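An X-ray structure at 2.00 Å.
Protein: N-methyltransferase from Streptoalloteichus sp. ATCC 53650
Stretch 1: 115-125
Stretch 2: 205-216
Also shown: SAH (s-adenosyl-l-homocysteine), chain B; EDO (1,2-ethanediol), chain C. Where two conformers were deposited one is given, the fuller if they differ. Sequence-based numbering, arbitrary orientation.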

ATOM      1  N   THR A 115      25.190  -0.001 -18.936  1.00 16.41           N
ATOM      2  CA  THR A 115      23.950   0.692 -18.617  1.00 18.27           C
ATOM      3  C   THR A 115      23.935   1.428 -17.294  1.00 19.00           C
ATOM      4  O   THR A 115      22.942   1.447 -16.594  1.00 19.37           O
ATOM      5  CB  THR A 115      22.754  -0.262 -18.756  1.00 19.42           C
ATOM      6  OG1 THR A 115      22.825  -1.270 -17.756  1.00 25.97           O
ATOM      7  CG2 THR A 115      22.891  -0.952 -20.000  1.00 17.77           C
ATOM      8  N   GLY A 116      25.033   2.104 -17.004  1.00 16.81           N
ATOM      9  CA  GLY A 116      25.180   2.902 -15.824  1.00 15.92           C
ATOM     10  C   GLY A 116      25.302   2.197 -14.510  1.00 15.80           C
ATOM     11  O   GLY A 116      25.142   2.840 -13.468  1.00 13.46           O
ATOM     12  N   SER A 117      25.492   0.873 -14.541  1.00 13.64           N
ATOM     13  CA  SER A 117      25.480   0.061 -13.341  1.00 13.55           C
ATOM     14  C   SER A 117      26.574   0.450 -12.343  1.00 12.52           C
ATOM     15  O   SER A 117      26.389   0.321 -11.127  1.00 13.03           O
ATOM     16  CB  SER A 117      25.610  -1.418 -13.694  1.00 18.36           C
ATOM     17  OG  SER A 117      24.454  -1.840 -14.387  1.00 18.36           O
ATOM     18  N   ILE A 118      27.641   1.060 -12.843  1.00 11.26           N
ATOM     19  CA  ILE A 118      28.718   1.445 -11.973  1.00 12.61           C
ATOM     20  C   ILE A 118      28.302   2.520 -10.954  1.00 12.45           C
ATOM     21  O   ILE A 118      28.931   2.636  -9.922  1.00 13.95           O
ATOM     22  CB  ILE A 118      30.088   1.785 -12.662  1.00 15.19           C
ATOM     23  CG1 ILE A 118      31.247   1.454 -11.662  1.00 19.73           C
ATOM     24  CG2 ILE A 118      30.138   3.177 -13.212  1.00 17.36           C
ATOM     25  CD1 ILE A 118      32.610   1.339 -12.285  1.00 22.26           C
ATOM     26  N   ALA A 119      27.210   3.210 -11.237  1.00 13.02           N
ATOM     27  CA  ALA A 119      26.745   4.354 -10.427  1.00 12.48           C
ATOM     28  C   ALA A 119      25.867   3.896  -9.299  1.00 11.99           C
ATOM     29  O   ALA A 119      25.405   4.683  -8.488  1.00 15.47           O
ATOM     30  CB  ALA A 119      25.999   5.337 -11.329  1.00 14.61           C
ATOM     31  N   TYR A 120      25.760   2.596  -9.066  1.00 13.72           N
ATOM     32  CA  TYR A 120      25.507   2.142  -7.709  1.00 15.07           C
ATOM     33  C   TYR A 120      26.574   2.562  -6.694  1.00 16.26           C
ATOM     34  O   TYR A 120      26.290   2.620  -5.509  1.00 14.87           O
ATOM     35  CB  TYR A 120      25.352   0.606  -7.672  1.00 18.60           C
ATOM     36  CG  TYR A 120      24.053   0.035  -8.211  1.00 18.67           C
ATOM     37  CD1 TYR A 120      23.088  -0.499  -7.352  1.00 24.56           C
ATOM     38  CD2 TYR A 120      23.761   0.048  -9.533  1.00 22.36           C
ATOM     39  CE1 TYR A 120      21.913  -1.052  -7.834  1.00 21.70           C
ATOM     40  CE2 TYR A 120      22.580  -0.470 -10.029  1.00 23.90           C
ATOM     41  CZ  TYR A 120      21.655  -1.000  -9.182  1.00 27.13           C
ATOM     42  OH  TYR A 120      20.521  -1.519  -9.733  1.00 23.31           O
ATOM     43  N   ALA A 121      27.786   2.879  -7.154  1.00 12.64           N
ATOM     44  CA  ALA A 121      28.784   3.431  -6.266  1.00 14.11           C
ATOM     45  C   ALA A 121      28.218   4.690  -5.644  1.00 15.36           C
ATOM     46  O   ALA A 121      27.701   5.535  -6.361  1.00 16.33           O
ATOM     47  CB  ALA A 121      30.060   3.755  -7.031  1.00 14.84           C
ATOM     48  N   ALA A 122      28.399   4.831  -4.343  1.00 16.13           N
ATOM     49  CA  ALA A 122      27.791   5.953  -3.623  1.00 17.08           C
ATOM     50  C   ALA A 122      28.655   7.220  -3.616  1.00 24.39           C
ATOM     51  O   ALA A 122      28.117   8.305  -3.425  1.00 22.61           O
ATOM     52  CB  ALA A 122      27.434   5.521  -2.220  1.00 20.15           C
ATOM     53  N   ASP A 123      29.962   7.098  -3.861  1.00 18.16           N
ATOM     54  CA  ASP A 123      30.892   8.249  -3.812  1.00 20.97           C
ATOM     55  C   ASP A 123      32.129   7.893  -4.624  1.00 20.78           C
ATOM     56  O   ASP A 123      32.264   6.758  -5.117  1.00 17.69           O
ATOM     57  CB  ASP A 123      31.276   8.620  -2.371  1.00 19.76           C
ATOM     58  CG  ASP A 123      31.849   7.425  -1.595  1.00 27.46           C
ATOM     59  OD1 ASP A 123      32.699   6.666  -2.123  1.00 26.49           O
ATOM     60  OD2 ASP A 123      31.413   7.190  -0.455  1.00 41.92           O
ATOM     61  N   THR A 124      32.990   8.883  -4.814  1.00 21.21           N
ATOM     62  CA  THR A 124      34.180   8.741  -5.656  1.00 23.01           C
ATOM     63  C   THR A 124      35.133   7.639  -5.229  1.00 21.62           C
ATOM     64  O   THR A 124      35.729   6.940  -6.069  1.00 23.09           O
ATOM     65  CB  THR A 124      34.918  10.099  -5.697  1.00 29.05           C
ATOM     66  OG1 THR A 124      34.004  11.072  -6.209  1.00 34.17           O
ATOM     67  CG2 THR A 124      36.073  10.031  -6.639  1.00 38.79           C
ATOM     68  N   ALA A 125      35.309   7.495  -3.921  1.00 21.78           N
ATOM     69  CA  ALA A 125      36.128   6.449  -3.376  1.00 26.37           C
ATOM     70  C   ALA A 125      35.583   5.074  -3.767  1.00 25.80           C
ATOM     71  O   ALA A 125      36.353   4.215  -4.215  1.00 21.29           O
ATOM     72  CB  ALA A 125      36.279   6.583  -1.857  1.00 29.14           C
TER
HETATM   73  N   SAH B 301      24.420  -4.409 -16.996  1.00 24.51           N
HETATM   74  CA  SAH B 301      23.002  -4.931 -16.971  1.00 24.52           C
HETATM   75  CB  SAH B 301      22.291  -4.783 -15.609  1.00 21.33           C
HETATM   76  CG  SAH B 301      21.251  -3.718 -15.361  1.00 24.60           C
HETATM   77  SD  SAH B 301      20.469  -3.654 -13.785  1.00 19.83           S
HETATM   78  C   SAH B 301      22.343  -4.312 -18.167  1.00 25.41           C
HETATM   79  O   SAH B 301      22.839  -3.421 -18.845  1.00 20.61           O
HETATM   80  OXT SAH B 301      21.340  -4.808 -18.582  1.00 24.40           O
HETATM   81  C5' SAH B 301      21.764  -3.398 -12.602  1.00 20.97           C
HETATM   82  C4' SAH B 301      22.266  -4.759 -12.083  1.00 21.28           C
HETATM   83  O4' SAH B 301      23.365  -4.577 -11.170  1.00 22.79           O
HETATM   84  C3' SAH B 301      21.219  -5.513 -11.268  1.00 20.00           C
HETATM   85  O3' SAH B 301      21.037  -6.784 -11.886  1.00 17.62           O
HETATM   86  C2' SAH B 301      21.778  -5.718  -9.869  1.00 21.02           C
HETATM   87  O2' SAH B 301      21.458  -7.022  -9.322  1.00 20.30           O
HETATM   88  C1' SAH B 301      23.251  -5.504 -10.102  1.00 22.10           C
HETATM   89  N9  SAH B 301      24.006  -5.005  -8.937  1.00 25.36           N
HETATM   90  C8  SAH B 301      23.622  -4.046  -8.041  1.00 24.79           C
HETATM   91  N7  SAH B 301      24.575  -3.879  -7.096  1.00 28.41           N
HETATM   92  C5  SAH B 301      25.557  -4.774  -7.381  1.00 22.02           C
HETATM   93  C6  SAH B 301      26.834  -5.127  -6.766  1.00 20.57           C
HETATM   94  N6  SAH B 301      27.169  -4.434  -5.662  1.00 22.95           N
HETATM   95  N1  SAH B 301      27.575  -6.079  -7.378  1.00 20.07           N
HETATM   96  C2  SAH B 301      27.162  -6.746  -8.460  1.00 17.33           C
HETATM   97  N3  SAH B 301      26.005  -6.484  -9.093  1.00 19.29           N
HETATM   98  C4  SAH B 301      25.189  -5.521  -8.601  1.00 20.90           C
HETATM   99  C1  EDO C 302      17.037   4.509  -0.938  0.50 29.32           C
HETATM  100  O1  EDO C 302      18.396   4.819  -1.331  0.50 22.68           O
HETATM  101  C2  EDO C 302      16.589   5.093   0.421  0.50 31.00           C
HETATM  102  O2  EDO C 302      17.624   5.622   1.269  0.50 33.43           O
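Stretch 2 205-216: VQDLTLFPAEDY

Stretch 2 lies along stretch 1 as the end of a β-strand and the start of a helix packed against a 3-10 turn and the loop that follows it, a mixed contact in which apolar side-chain packing is combined with three direct hydrogen bonds. Between the two points of closest register both chains advance in the same sense: Ala-119 is matched with Leu-208, their CA atoms 5.1 Å apart, and further along Thr-124 is matched with Asp-215, with CA atoms 6.5 Å apart. Together they bury 551 Å², counting both sides.

Residues 205-209 of stretch 2 are extended, completing a strand that begins earlier in the chain. Leu-210 and Phe-211 keep an open conformation, and Pro-212 occupies the N-cap position of the helix that starts at Ala-213. In stretch 1, residues 117-120 form a single 3-10 segment, after which the chain opens at Ala-121 (phi/psi -57/135°). A second helix begins at Thr-124, preceded by Asp-123 as its N-cap.

The strand end is anchored to the 3-10 segment through the carbonyl of Ala-119. Its O atom accepts a nearly straight hydrogen bond from the backbone N of Thr-209, at 3.0 Å and 167°, and also lies 3.5 Å from CA of Leu-208 in a CA-H...O contact. Ala-119 points its CB toward stretch 2, where it meets CB of Leu-208 at 4.2 Å. The side chain of Leu-208 leaves its backbone sideways, but its end turns back to the turn, bringing CD2 to 3.8 Å from CD2 of Tyr-120.

Tyr-120 directs its CA-to-CB bond away from the strand, yet the far end of its ring returns to it: OH comes within 3.0 Å of NE2 of Gln-206. One face of this ring is covered by the S-adenosyl-L-homocysteine, whose C8 is 3.5 Å from CE1 of Tyr-120. The residue thus links the strand contact to the bound cofactor product expected of a methyltransferase.

Thr-209 makes a second anchor with its side chain. Its OG1 donates a short hydrogen bond to O of Ala-121, at 2.6 Å, while water 1 bridges this same OG1 (3.1 Å) and O of Ala-122 (2.6 Å), donating to both. The side-chain hydroxyl therefore extends the attachment beyond the 3-10 segment into the loop.

Phe-211 points its CA-to-CB bond toward stretch 1 and packs against this loop. Its ring edge faces the backbone at the start of the second helix, with CE2 3.6 Å from C of Asp-123 and 3.7 Å from N of Thr-124, whereas CZ approaches CB of Ala-121 at 4.0 Å. Farther on, Tyr-216 reaches back from the helix of stretch 2 and sets its ring edge against Ile-118, CE1 to CG2 being 3.6 Å. At the more exposed margin, OG1 of Thr-124 donates a hydrogen bond to OD2 of Asp-215 at 3.0 Å, tying the first turns of the two helices together.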

ATOM      1  N   VAL A 205      12.320   1.824  -5.362  1.00 18.99           N
ATOM      2  CA  VAL A 205      12.982   3.104  -5.361  1.00 16.10           C
ATOM      3  C   VAL A 205      14.490   2.816  -5.282  1.00 14.06           C
ATOM      4  O   VAL A 205      14.955   2.087  -4.411  1.00 12.87           O
ATOM      5  CB  VAL A 205      12.592   4.012  -4.202  1.00 17.43           C
ATOM      6  CG1 VAL A 205      13.190   5.402  -4.420  1.00 20.96           C
ATOM      7  CG2 VAL A 205      11.105   4.163  -4.086  1.00 22.64           C
ATOM      8  N   GLN A 206      15.227   3.381  -6.224  1.00 14.90           N
ATOM      9  CA  GLN A 206      16.659   3.154  -6.288  0.50 15.62           C
ATOM     10  C   GLN A 206      17.371   4.457  -6.643  1.00 13.91           C
ATOM     11  O   GLN A 206      16.897   5.255  -7.455  1.00 13.42           O
ATOM     12  CB  GLN A 206      17.013   1.994  -7.232  0.50 18.52           C
ATOM     13  CG  GLN A 206      17.288   2.345  -8.694  0.50 20.42           C
ATOM     14  CD  GLN A 206      17.547   1.141  -9.604  0.50 24.98           C
ATOM     15  OE1 GLN A 206      16.619   0.455 -10.048  0.50 30.81           O
ATOM     16  NE2 GLN A 206      18.806   0.919  -9.941  0.50 24.63           N
ATOM     17  N   ASP A 207      18.511   4.647  -5.993  1.00 13.13           N
ATOM     18  CA  ASP A 207      19.397   5.791  -6.208  1.00 14.18           C
ATOM     19  C   ASP A 207      20.585   5.380  -7.095  1.00 14.07           C
ATOM     20  O   ASP A 207      21.116   4.278  -6.956  1.00 13.54           O
ATOM     21  CB  ASP A 207      19.896   6.263  -4.848  1.00 14.48           C
ATOM     22  CG  ASP A 207      18.836   7.006  -4.005  1.00 15.32           C
ATOM     23  OD1 ASP A 207      17.863   7.467  -4.589  1.00 14.31           O
ATOM     24  OD2 ASP A 207      19.077   7.196  -2.785  1.00 14.38           O
ATOM     25  N   LEU A 208      21.028   6.303  -7.956  1.00 15.41           N
ATOM     26  CA  LEU A 208      22.297   6.240  -8.652  1.00 13.57           C
ATOM     27  C   LEU A 208      23.042   7.559  -8.485  1.00 16.55           C
ATOM     28  O   LEU A 208      22.406   8.635  -8.523  1.00 16.59           O
ATOM     29  CB  LEU A 208      22.000   6.015 -10.129  1.00 13.17           C
ATOM     30  CG  LEU A 208      21.333   4.677 -10.528  1.00 15.89           C
ATOM     31  CD1 LEU A 208      20.841   4.689 -11.947  1.00 18.75           C
ATOM     32  CD2 LEU A 208      22.301   3.512 -10.320  1.00 18.75           C
ATOM     33  N   THR A 209      24.360   7.487  -8.293  1.00 14.95           N
ATOM     34  CA  THR A 209      25.152   8.707  -8.133  1.00 15.02           C
ATOM     35  C   THR A 209      25.412   9.384  -9.490  1.00 14.13           C
ATOM     36  O   THR A 209      25.711   8.714 -10.463  1.00 12.56           O
ATOM     37  CB  THR A 209      26.476   8.375  -7.470  1.00 15.24           C
ATOM     38  OG1 THR A 209      26.151   7.683  -6.297  1.00 15.62           O
ATOM     39  CG2 THR A 209      27.288   9.641  -7.152  1.00 17.64           C
ATOM     40  N   LEU A 210      25.318  10.713  -9.545  1.00 12.45           N
ATOM     41  CA  LEU A 210      25.681  11.490 -10.684  1.00 14.00           C
ATOM     42  C   LEU A 210      27.140  11.936 -10.580  1.00 18.33           C
ATOM     43  O   LEU A 210      27.460  12.847  -9.788  1.00 17.95           O
ATOM     44  CB  LEU A 210      24.730  12.696 -10.799  1.00 16.02           C
ATOM     45  CG  LEU A 210      23.233  12.375 -10.866  1.00 15.12           C
ATOM     46  CD1 LEU A 210      22.352  13.616 -10.644  1.00 16.30           C
ATOM     47  CD2 LEU A 210      22.945  11.719 -12.197  1.00 17.74           C
ATOM     48  N   PHE A 211      28.040  11.219 -11.254  1.00 17.65           N
ATOM     49  CA  PHE A 211      29.467  11.573 -11.200  1.00 19.07           C
ATOM     50  C   PHE A 211      29.848  12.417 -12.385  1.00 16.08           C
ATOM     51  O   PHE A 211      29.456  12.120 -13.522  1.00 18.49           O
ATOM     52  CB  PHE A 211      30.384  10.348 -11.216  1.00 17.94           C
ATOM     53  CG  PHE A 211      30.245   9.439 -10.049  1.00 16.05           C
ATOM     54  CD1 PHE A 211      29.611   8.231 -10.178  1.00 19.43           C
ATOM     55  CD2 PHE A 211      30.837   9.749  -8.834  1.00 15.10           C
ATOM     56  CE1 PHE A 211      29.510   7.378  -9.093  1.00 17.44           C
ATOM     57  CE2 PHE A 211      30.763   8.901  -7.763  1.00 16.57           C
ATOM     58  CZ  PHE A 211      30.116   7.681  -7.887  1.00 15.72           C
ATOM     59  N   PRO A 212      30.601  13.506 -12.147  1.00 21.40           N
ATOM     60  CA  PRO A 212      31.078  14.214 -13.334  1.00 19.92           C
ATOM     61  C   PRO A 212      32.119  13.398 -14.103  1.00 19.17           C
ATOM     62  O   PRO A 212      32.774  12.531 -13.538  1.00 18.53           O
ATOM     63  CB  PRO A 212      31.729  15.495 -12.747  1.00 27.09           C
ATOM     64  CG  PRO A 212      31.888  15.296 -11.285  1.00 27.40           C
ATOM     65  CD  PRO A 212      30.938  14.175 -10.879  1.00 23.14           C
ATOM     66  N   ALA A 213      32.303  13.712 -15.368  1.00 23.85           N
ATOM     67  CA  ALA A 213      33.321  13.083 -16.223  1.00 25.75           C
ATOM     68  C   ALA A 213      34.652  12.900 -15.528  1.00 28.79           C
ATOM     69  O   ALA A 213      35.240  11.826 -15.657  1.00 26.26           O
ATOM     70  CB  ALA A 213      33.481  13.891 -17.525  1.00 25.85           C
ATOM     71  N   GLU A 214      35.128  13.899 -14.764  1.00 32.14           N
ATOM     72  CA  GLU A 214      36.488  13.840 -14.190  1.00 31.73           C
ATOM     73  C   GLU A 214      36.622  12.659 -13.251  1.00 30.32           C
ATOM     74  O   GLU A 214      37.742  12.150 -13.042  1.00 26.33           O
ATOM     75  CB  GLU A 214      36.872  15.011 -13.255  1.00 40.63           C
ATOM     76  CG  GLU A 214      36.477  16.429 -13.579  1.00 48.68           C
ATOM     77  CD  GLU A 214      35.003  16.744 -13.398  1.00 39.28           C
ATOM     78  OE1 GLU A 214      34.534  17.290 -12.359  1.00 44.17           O
ATOM     79  OE2 GLU A 214      34.357  16.549 -14.433  1.00 32.00           O
ATOM     80  N   ASP A 215      35.529  12.346 -12.541  1.00 25.14           N
ATOM     81  CA  ASP A 215      35.592  11.311 -11.498  1.00 20.72           C
ATOM     82  C   ASP A 215      35.793   9.936 -12.153  1.00 19.76           C
ATOM     83  O   ASP A 215      36.464   9.056 -11.601  1.00 22.27           O
ATOM     84  CB  ASP A 215      34.291  11.266 -10.699  1.00 24.76           C
ATOM     85  CG  ASP A 215      34.212  12.359  -9.651  1.00 32.09           C
ATOM     86  OD1 ASP A 215      35.151  13.181  -9.669  1.00 26.69           O
ATOM     87  OD2 ASP A 215      33.276  12.342  -8.809  1.00 26.52           O
ATOM     88  N   TYR A 216      35.187   9.751 -13.320  1.00 21.37           N
ATOM     89  CA  TYR A 216      35.315   8.441 -14.024  1.00 18.51           C
ATOM     90  C   TYR A 216      36.731   8.285 -14.590  1.00 21.06           C
ATOM     91  O   TYR A 216      37.372   7.250 -14.518  1.00 17.99           O
ATOM     92  CB  TYR A 216      34.337   8.427 -15.184  1.00 16.23           C
ATOM     93  CG  TYR A 216      32.859   8.105 -14.804  1.00 18.03           C
ATOM     94  CD1 TYR A 216      32.456   6.808 -14.491  1.00 20.48           C
ATOM     95  CD2 TYR A 216      31.877   9.095 -14.793  1.00 17.97           C
ATOM     96  CE1 TYR A 216      31.131   6.510 -14.136  1.00 16.51           C
ATOM     97  CE2 TYR A 216      30.535   8.798 -14.454  1.00 19.78           C
ATOM     98  CZ  TYR A 216      30.177   7.492 -14.149  1.00 15.63           C
ATOM     99  OH  TYR A 216      28.889   7.193 -13.845  1.00 14.69           O
TER
HETATM  100  O   HOH W   1      25.673   9.134  -3.559  1.00 35.78           O